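Local atomic coordinates of CysE, serine acetyltransferase (Brucella abortus, PDB entry 4HZD), a protein that binds coenzyme A and probably catalyses transfer of an acetyl group from acetyl-CoA to L-serine, the step that commits serine to cysteine biosynthesis. Residues A[21-26]-A[107-112]; A[50-55]-A[89-94]. All blocks are in the same frame, centred on the assembly; numbering follows the deposited sequence.

Contact 1: A[21-26]-A[107-112]; sequences HSIRAE and RFMDPV
Ile23 lies in the buried, close-packed part of this meeting between helix 18-33 and segment 107-112. Ile23 CG1 lies 3.5 Å from Met109 N, the side chains of Ile23 and Phe108 crossing at about a right angle. Ile23 CD1 reaches Val112 CG2 at 3.8 Å. A branched, wholly apolar residue suits this spot, because Ile45 of helix 38-46 packs against both Ile23 and Val112. One turn further on, the nearly extended chain of Glu26 brings OE1 to Met109 N at 3.2 Å; the syn lone pair accepts a bent bond (142°). The segments belong to the all-helical N-terminal domain of serine acetyltransferases, and here the carboxylate binds the backbone NH of Met109. Met109 slides past Glu26 in the opposite direction, its flexible thioether bending at chi3 to lay Met109 CE 3.7 Å from Glu26 O. Packing thins toward the partly exposed side, where Ser22 CB meets the edge of the Phe108 ring at CD2 (3.7 Å) and Ser22 OG bonds back to Pro18 O. Arg107 offers Glu26 its aliphatic CB; its guanidinium turns to Asp110 OD1, gripped by NE and NH2 together, and to Asp137 of the second subunit.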
ATOM      1  N   HIS A  21      10.548 -25.244 -17.637  1.00 27.18           N
ATOM      2  CA  HIS A  21      11.467 -25.968 -16.757  1.00 29.31           C
ATOM      3  C   HIS A  21      12.736 -25.208 -16.531  1.00 26.69           C
ATOM      4  O   HIS A  21      13.228 -25.173 -15.399  1.00 26.51           O
ATOM      5  CB  HIS A  21      11.749 -27.402 -17.247  1.00 32.48           C
ATOM      6  CG  HIS A  21      10.520 -28.271 -17.287  1.00 35.34           C
ATOM      7  ND1 HIS A  21      10.127 -28.918 -18.404  1.00 38.55           N
ATOM      8  CD2 HIS A  21       9.558 -28.551 -16.306  1.00 36.93           C
ATOM      9  CE1 HIS A  21       8.981 -29.594 -18.149  1.00 40.81           C
ATOM     10  NE2 HIS A  21       8.631 -29.363 -16.873  1.00 38.28           N
ATOM     11  N   SER A  22      13.297 -24.593 -17.571  1.00 26.52           N
ATOM     12  CA  SER A  22      14.499 -23.765 -17.353  1.00 25.53           C
ATOM     13  C   SER A  22      14.195 -22.591 -16.436  1.00 23.39           C
ATOM     14  O   SER A  22      15.016 -22.240 -15.590  1.00 25.99           O
ATOM     15  CB  SER A  22      15.095 -23.207 -18.648  1.00 27.44           C
ATOM     16  OG  SER A  22      15.129 -24.215 -19.610  1.00 36.97           O
ATOM     17  N   ILE A  23      13.037 -21.956 -16.630  1.00 23.12           N
ATOM     18  CA  ILE A  23      12.667 -20.833 -15.779  1.00 20.82           C
ATOM     19  C   ILE A  23      12.550 -21.277 -14.306  1.00 21.11           C
ATOM     20  O   ILE A  23      13.042 -20.594 -13.441  1.00 22.94           O
ATOM     21  CB  ILE A  23      11.375 -20.125 -16.255  1.00 20.38           C
ATOM     22  CG1 ILE A  23      11.684 -19.274 -17.493  1.00 19.93           C
ATOM     23  CG2 ILE A  23      10.771 -19.245 -15.131  1.00 20.44           C
ATOM     24  CD1 ILE A  23      10.439 -18.899 -18.294  1.00 21.59           C
ATOM     25  N   ARG A  24      11.931 -22.419 -14.042  1.00 21.41           N
ATOM     26  CA  ARG A  24      11.837 -22.934 -12.662  1.00 23.37           C
ATOM     27  C   ARG A  24      13.238 -23.174 -12.035  1.00 23.34           C
ATOM     28  O   ARG A  24      13.487 -22.799 -10.888  1.00 21.33           O
ATOM     29  CB  ARG A  24      11.000 -24.216 -12.621  1.00 23.75           C
ATOM     30  CG  ARG A  24       9.509 -24.011 -12.924  1.00 24.13           C
ATOM     31  CD  ARG A  24       8.726 -25.291 -12.526  1.00 23.65           C
ATOM     32  NE  ARG A  24       8.735 -25.491 -11.074  1.00 23.29           N
ATOM     33  CZ  ARG A  24       7.953 -24.844 -10.215  1.00 25.27           C
ATOM     34  NH1 ARG A  24       7.101 -23.923 -10.639  1.00 28.33           N
ATOM     35  NH2 ARG A  24       8.017 -25.112  -8.923  1.00 28.82           N
ATOM     36  N   ALA A  25      14.137 -23.797 -12.799  1.00 23.94           N
ATOM     37  CA  ALA A  25      15.504 -24.044 -12.327  1.00 25.13           C
ATOM     38  C   ALA A  25      16.279 -22.738 -12.051  1.00 25.83           C
ATOM     39  O   ALA A  25      16.981 -22.589 -11.024  1.00 27.87           O
ATOM     40  CB  ALA A  25      16.240 -24.905 -13.339  1.00 24.04           C
ATOM     41  N   GLU A  26      16.180 -21.803 -12.990  1.00 27.99           N
ATOM     42  CA  GLU A  26      16.833 -20.489 -12.875  1.00 27.57           C
ATOM     43  C   GLU A  26      16.303 -19.717 -11.656  1.00 28.15           C
ATOM     44  O   GLU A  26      17.068 -19.023 -10.972  1.00 27.59           O
ATOM     45  CB  GLU A  26      16.633 -19.674 -14.167  1.00 30.65           C
ATOM     46  CG  GLU A  26      17.454 -20.125 -15.403  1.00 33.54           C
ATOM     47  CD  GLU A  26      16.804 -19.740 -16.750  1.00 35.42           C
ATOM     48  OE1 GLU A  26      15.848 -18.934 -16.783  1.00 32.34           O
ATOM     49  OE2 GLU A  26      17.229 -20.261 -17.816  1.00 39.08           O
ATOM     50  N   ARG A 107      18.776 -15.665 -20.184  1.00 34.80           N
ATOM     51  CA  ARG A 107      17.821 -16.605 -19.571  1.00 30.56           C
ATOM     52  C   ARG A 107      16.372 -16.410 -20.039  1.00 27.24           C
ATOM     53  O   ARG A 107      15.925 -15.283 -20.227  1.00 23.76           O
ATOM     54  CB  ARG A 107      17.941 -16.550 -18.028  1.00 30.00           C
ATOM     55  CG  ARG A 107      19.386 -16.701 -17.494  1.00 31.13           C
ATOM     56  CD  ARG A 107      19.470 -16.425 -15.997  1.00 29.69           C
ATOM     57  NE  ARG A 107      18.883 -15.116 -15.686  1.00 29.91           N
ATOM     58  CZ  ARG A 107      18.591 -14.694 -14.467  1.00 30.51           C
ATOM     59  NH1 ARG A 107      18.855 -15.470 -13.414  1.00 29.56           N
ATOM     60  NH2 ARG A 107      18.031 -13.493 -14.298  1.00 26.90           N
ATOM     61  N   PHE A 108      15.649 -17.517 -20.241  1.00 26.50           N
ATOM     62  CA  PHE A 108      14.210 -17.474 -20.490  1.00 24.93           C
ATOM     63  C   PHE A 108      13.466 -16.689 -19.392  1.00 24.25           C
ATOM     64  O   PHE A 108      12.416 -16.050 -19.637  1.00 22.11           O
ATOM     65  CB  PHE A 108      13.649 -18.894 -20.565  1.00 26.24           C
ATOM     66  CG  PHE A 108      14.125 -19.671 -21.743  1.00 27.46           C
ATOM     67  CD1 PHE A 108      13.966 -19.171 -23.032  1.00 28.01           C
ATOM     68  CD2 PHE A 108      14.713 -20.909 -21.578  1.00 30.12           C
ATOM     69  CE1 PHE A 108      14.409 -19.866 -24.137  1.00 30.53           C
ATOM     70  CE2 PHE A 108      15.162 -21.619 -22.690  1.00 34.32           C
ATOM     71  CZ  PHE A 108      14.999 -21.096 -23.972  1.00 28.45           C
ATOM     72  N   MET A 109      14.026 -16.715 -18.187  1.00 22.74           N
ATOM     73  CA  MET A 109      13.408 -16.026 -17.028  1.00 26.14           C
ATOM     74  C   MET A 109      13.496 -14.489 -17.134  1.00 25.57           C
ATOM     75  O   MET A 109      12.668 -13.776 -16.541  1.00 25.02           O
ATOM     76  CB  MET A 109      14.096 -16.492 -15.739  1.00 25.55           C
ATOM     77  CG  MET A 109      13.411 -16.004 -14.472  1.00 27.79           C
ATOM     78  SD  MET A 109      14.059 -16.882 -13.044  1.00 25.86           S
ATOM     79  CE  MET A 109      15.531 -16.024 -12.560  1.00 24.32           C
ATOM     80  N   ASP A 110      14.486 -13.985 -17.890  1.00 25.88           N
ATOM     81  CA  ASP A 110      14.725 -12.532 -17.970  1.00 24.74           C
ATOM     82  C   ASP A 110      13.505 -11.758 -18.494  1.00 22.64           C
ATOM     83  O   ASP A 110      13.081 -10.812 -17.847  1.00 24.02           O
ATOM     84  CB  ASP A 110      16.045 -12.170 -18.720  1.00 26.51           C
ATOM     85  CG  ASP A 110      17.295 -12.730 -18.026  1.00 27.53           C
ATOM     86  OD1 ASP A 110      17.301 -12.881 -16.793  1.00 32.19           O
ATOM     87  OD2 ASP A 110      18.269 -13.063 -18.714  1.00 30.93           O
ATOM     88  N   PRO A 111      12.931 -12.141 -19.661  1.00 21.79           N
ATOM     89  CA  PRO A 111      11.685 -11.414 -20.033  1.00 21.40           C
ATOM     90  C   PRO A 111      10.502 -11.585 -19.048  1.00 21.82           C
ATOM     91  O   PRO A 111       9.751 -10.614 -18.783  1.00 22.15           O
ATOM     92  CB  PRO A 111      11.305 -12.013 -21.406  1.00 21.62           C
ATOM     93  CG  PRO A 111      12.131 -13.292 -21.529  1.00 20.41           C
ATOM     94  CD  PRO A 111      13.393 -13.020 -20.753  1.00 21.05           C
ATOM     95  N   VAL A 112      10.323 -12.802 -18.549  1.00 20.90           N
ATOM     96  CA  VAL A 112       9.215 -13.089 -17.652  1.00 23.23           C
ATOM     97  C   VAL A 112       9.262 -12.164 -16.436  1.00 23.17           C
ATOM     98  O   VAL A 112       8.241 -11.542 -16.062  1.00 21.26           O
ATOM     99  CB  VAL A 112       9.223 -14.561 -17.225  1.00 23.12           C
ATOM    100  CG1 VAL A 112       8.157 -14.806 -16.159  1.00 22.46           C
ATOM    101  CG2 VAL A 112       8.986 -15.438 -18.450  1.00 24.23           C
TER

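Contact 2: A[50-55]-A[89-94]; sequences SLEEAV and HVLRVD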
ATOM      1  N   SER A  50       2.261 -23.130 -13.405  1.00 26.94           N
ATOM      2  CA  SER A  50       2.440 -23.016 -14.860  1.00 26.94           C
ATOM      3  C   SER A  50       3.119 -21.705 -15.248  1.00 27.77           C
ATOM      4  O   SER A  50       3.074 -20.714 -14.502  1.00 26.16           O
ATOM      5  CB  SER A  50       1.083 -23.156 -15.593  1.00 26.15           C
ATOM      6  OG  SER A  50       0.220 -22.041 -15.352  1.00 30.39           O
ATOM      7  N   LEU A  51       3.760 -21.703 -16.413  1.00 25.09           N
ATOM      8  CA  LEU A  51       4.354 -20.488 -16.937  1.00 24.60           C
ATOM      9  C   LEU A  51       3.284 -19.429 -17.153  1.00 25.08           C
ATOM     10  O   LEU A  51       3.502 -18.271 -16.826  1.00 24.90           O
ATOM     11  CB  LEU A  51       5.139 -20.803 -18.222  1.00 25.16           C
ATOM     12  CG  LEU A  51       5.791 -19.633 -18.972  1.00 25.91           C
ATOM     13  CD1 LEU A  51       6.805 -18.873 -18.099  1.00 23.02           C
ATOM     14  CD2 LEU A  51       6.503 -20.213 -20.176  1.00 26.18           C
ATOM     15  N   GLU A  52       2.109 -19.830 -17.659  1.00 24.20           N
ATOM     16  CA  GLU A  52       1.006 -18.880 -17.871  1.00 24.95           C
ATOM     17  C   GLU A  52       0.647 -18.143 -16.593  1.00 24.84           C
ATOM     18  O   GLU A  52       0.466 -16.914 -16.587  1.00 24.19           O
ATOM     19  CB  GLU A  52      -0.240 -19.604 -18.382  1.00 25.63           C
ATOM     20  CG  GLU A  52      -0.138 -20.158 -19.788  1.00 25.49           C
ATOM     21  CD  GLU A  52       0.487 -21.561 -19.895  1.00 28.93           C
ATOM     22  OE1 GLU A  52       1.040 -22.134 -18.929  1.00 29.26           O
ATOM     23  OE2 GLU A  52       0.449 -22.108 -21.006  1.00 28.31           O
ATOM     24  N   GLU A  53       0.543 -18.893 -15.509  1.00 24.87           N
ATOM     25  CA  GLU A  53       0.221 -18.308 -14.211  1.00 26.34           C
ATOM     26  C   GLU A  53       1.334 -17.419 -13.658  1.00 24.37           C
ATOM     27  O   GLU A  53       1.038 -16.376 -13.094  1.00 28.84           O
ATOM     28  CB  GLU A  53      -0.227 -19.367 -13.215  1.00 27.84           C
ATOM     29  CG  GLU A  53      -1.667 -19.804 -13.441  1.00 32.82           C
ATOM     30  CD  GLU A  53      -1.979 -21.093 -12.705  1.00 39.85           C
ATOM     31  OE1 GLU A  53      -2.832 -21.057 -11.796  1.00 42.37           O
ATOM     32  OE2 GLU A  53      -1.344 -22.138 -13.018  1.00 40.56           O
ATOM     33  N   ALA A  54       2.598 -17.800 -13.848  1.00 23.44           N
ATOM     34  CA  ALA A  54       3.711 -16.905 -13.487  1.00 21.70           C
ATOM     35  C   ALA A  54       3.685 -15.535 -14.228  1.00 21.73           C
ATOM     36  O   ALA A  54       3.940 -14.484 -13.591  1.00 21.46           O
ATOM     37  CB  ALA A  54       5.053 -17.594 -13.744  1.00 21.87           C
ATOM     38  N   VAL A  55       3.475 -15.584 -15.555  1.00 21.33           N
ATOM     39  CA  VAL A  55       3.451 -14.394 -16.455  1.00 22.33           C
ATOM     40  C   VAL A  55       2.263 -13.526 -16.057  1.00 22.49           C
ATOM     41  O   VAL A  55       2.428 -12.309 -15.812  1.00 23.71           O
ATOM     42  CB  VAL A  55       3.394 -14.786 -17.994  1.00 21.06           C
ATOM     43  CG1 VAL A  55       3.102 -13.602 -18.935  1.00 19.91           C
ATOM     44  CG2 VAL A  55       4.696 -15.449 -18.444  1.00 20.28           C
ATOM     45  N   HIS A  89       1.005 -20.790 -26.359  1.00 26.37           N
ATOM     46  CA  HIS A  89       2.060 -20.831 -27.380  1.00 27.19           C
ATOM     47  C   HIS A  89       2.607 -19.439 -27.731  1.00 25.60           C
ATOM     48  O   HIS A  89       3.837 -19.266 -27.875  1.00 25.35           O
ATOM     49  CB  HIS A  89       1.536 -21.534 -28.628  1.00 26.99           C
ATOM     50  CG  HIS A  89       2.377 -21.299 -29.864  1.00 28.59           C
ATOM     51  ND1 HIS A  89       3.527 -21.944 -30.083  1.00 30.89           N
ATOM     52  CD2 HIS A  89       2.187 -20.446 -30.959  1.00 30.60           C
ATOM     53  CE1 HIS A  89       4.061 -21.533 -31.255  1.00 31.19           C
ATOM     54  NE2 HIS A  89       3.236 -20.619 -31.790  1.00 31.82           N
ATOM     55  N   VAL A  90       1.704 -18.452 -27.861  1.00 24.22           N
ATOM     56  CA  VAL A  90       2.103 -17.081 -28.216  1.00 23.29           C
ATOM     57  C   VAL A  90       3.127 -16.557 -27.197  1.00 23.74           C
ATOM     58  O   VAL A  90       4.185 -16.040 -27.589  1.00 24.29           O
ATOM     59  CB  VAL A  90       0.897 -16.122 -28.332  1.00 24.44           C
ATOM     60  CG1 VAL A  90       1.341 -14.678 -28.486  1.00 24.22           C
ATOM     61  CG2 VAL A  90      -0.042 -16.512 -29.480  1.00 23.44           C
ATOM     62  N   LEU A  91       2.861 -16.724 -25.898  1.00 22.73           N
ATOM     63  CA  LEU A  91       3.764 -16.129 -24.885  1.00 24.30           C
ATOM     64  C   LEU A  91       5.151 -16.820 -24.904  1.00 22.23           C
ATOM     65  O   LEU A  91       6.177 -16.188 -24.660  1.00 24.51           O
ATOM     66  CB  LEU A  91       3.122 -16.137 -23.470  1.00 25.76           C
ATOM     67  CG  LEU A  91       2.969 -17.462 -22.728  1.00 26.56           C
ATOM     68  CD1 LEU A  91       4.286 -17.838 -22.076  1.00 29.13           C
ATOM     69  CD2 LEU A  91       1.831 -17.442 -21.702  1.00 27.71           C
ATOM     70  N   ARG A  92       5.156 -18.120 -25.160  1.00 23.20           N
ATOM     71  CA  ARG A  92       6.376 -18.913 -25.344  1.00 22.12           C
ATOM     72  C   ARG A  92       7.201 -18.499 -26.583  1.00 22.32           C
ATOM     73  O   ARG A  92       8.441 -18.439 -26.521  1.00 22.79           O
ATOM     74  CB  ARG A  92       6.045 -20.426 -25.380  1.00 23.89           C
ATOM     75  CG  ARG A  92       5.980 -21.087 -23.981  1.00 23.94           C
ATOM     76  CD  ARG A  92       5.330 -22.478 -24.025  1.00 24.85           C
ATOM     77  NE  ARG A  92       5.072 -23.046 -22.686  1.00 24.99           N
ATOM     78  CZ  ARG A  92       4.009 -22.771 -21.910  1.00 26.78           C
ATOM     79  NH1 ARG A  92       3.085 -21.886 -22.276  1.00 26.69           N
ATOM     80  NH2 ARG A  92       3.878 -23.377 -20.729  1.00 26.94           N
ATOM     81  N   VAL A  93       6.532 -18.225 -27.695  1.00 23.41           N
ATOM     82  CA  VAL A  93       7.247 -17.691 -28.871  1.00 24.95           C
ATOM     83  C   VAL A  93       7.778 -16.261 -28.590  1.00 25.17           C
ATOM     84  O   VAL A  93       8.889 -15.909 -29.008  1.00 23.87           O
ATOM     85  CB  VAL A  93       6.452 -17.789 -30.192  1.00 27.44           C
ATOM     86  CG1 VAL A  93       6.137 -19.245 -30.503  1.00 29.37           C
ATOM     87  CG2 VAL A  93       5.160 -17.017 -30.137  1.00 30.48           C
ATOM     88  N   ASP A  94       7.008 -15.461 -27.847  1.00 23.97           N
ATOM     89  CA  ASP A  94       7.461 -14.111 -27.469  1.00 23.37           C
ATOM     90  C   ASP A  94       8.688 -14.169 -26.560  1.00 23.96           C
ATOM     91  O   ASP A  94       9.614 -13.359 -26.689  1.00 25.45           O
ATOM     92  CB  ASP A  94       6.335 -13.304 -26.803  1.00 21.99           C
ATOM     93  CG  ASP A  94       5.261 -12.849 -27.768  1.00 22.84           C
ATOM     94  OD1 ASP A  94       5.420 -12.927 -29.012  1.00 23.80           O
ATOM     95  OD2 ASP A  94       4.212 -12.393 -27.281  1.00 23.26           O
TER
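Leu51 holds CG anti to its backbone N, which carries its branched end out toward helix 87-101, whereas Leu91 takes the crowded rotamer, CG lying between backbone N and carbonyl carbon (chi1 72°). The two leucines slide past each other in opposite directions, and Leu51 CD2 meets Leu91 CD1 at 3.8 Å. The other branch of Leu91, CD2, lies 3.9 Å from Glu52 CG, the methylene at which the glutamate chain bends (chi2 86°). That bend swings the carboxylate across to Arg92, whose chain is extended from CG to NE. Arg92 NH1 donates to Glu52 OE2 at 2.9 Å, the oxygen sitting near the guanidinium plane; the nitrogen, however, stands well above the carboxylate plane, so this is a single-bond salt bridge and not a flat, two-pronged pairing. Leu51 CD2 lies over the centre of one guanidinium face of Arg92, 3.9 Å above it, so a long arginine can pack its flat face on a methyl while its edge serves charge. Outside the pair, Asp17 takes NH2, and Ser88 binds both groups, its OG at Glu52 OE2 and its carbonyl at NH1; this network probably keeps both groups ionised. With segment axes crossing at 72° and 10.9 Å apart, the contact is steep helix-on-helix packing, with leucine packing beside a salt bridge, within the helical N-terminal domain of serine acetyltransferases.

Both contacts lie in the helical N-terminal domain, their centres about 11 Å apart, and contact 2 is nested along the chain inside the loop that contact 1 closes. They share no helix, yet one apolar core serves both: Leu51 CD1 touches Ile23 CD1 at 3.6 Å, and Val112 packs on Leu51 and Val55. Contact 2 is the more buried and joins two long helices wholly within the subunit, with a carboxylate paired to a guanidinium. Contact 1 is partly buried and adjoins the second subunit; there the glutamate takes a backbone NH, while the arginine looks to an aspartate in its own segment and another across the interface.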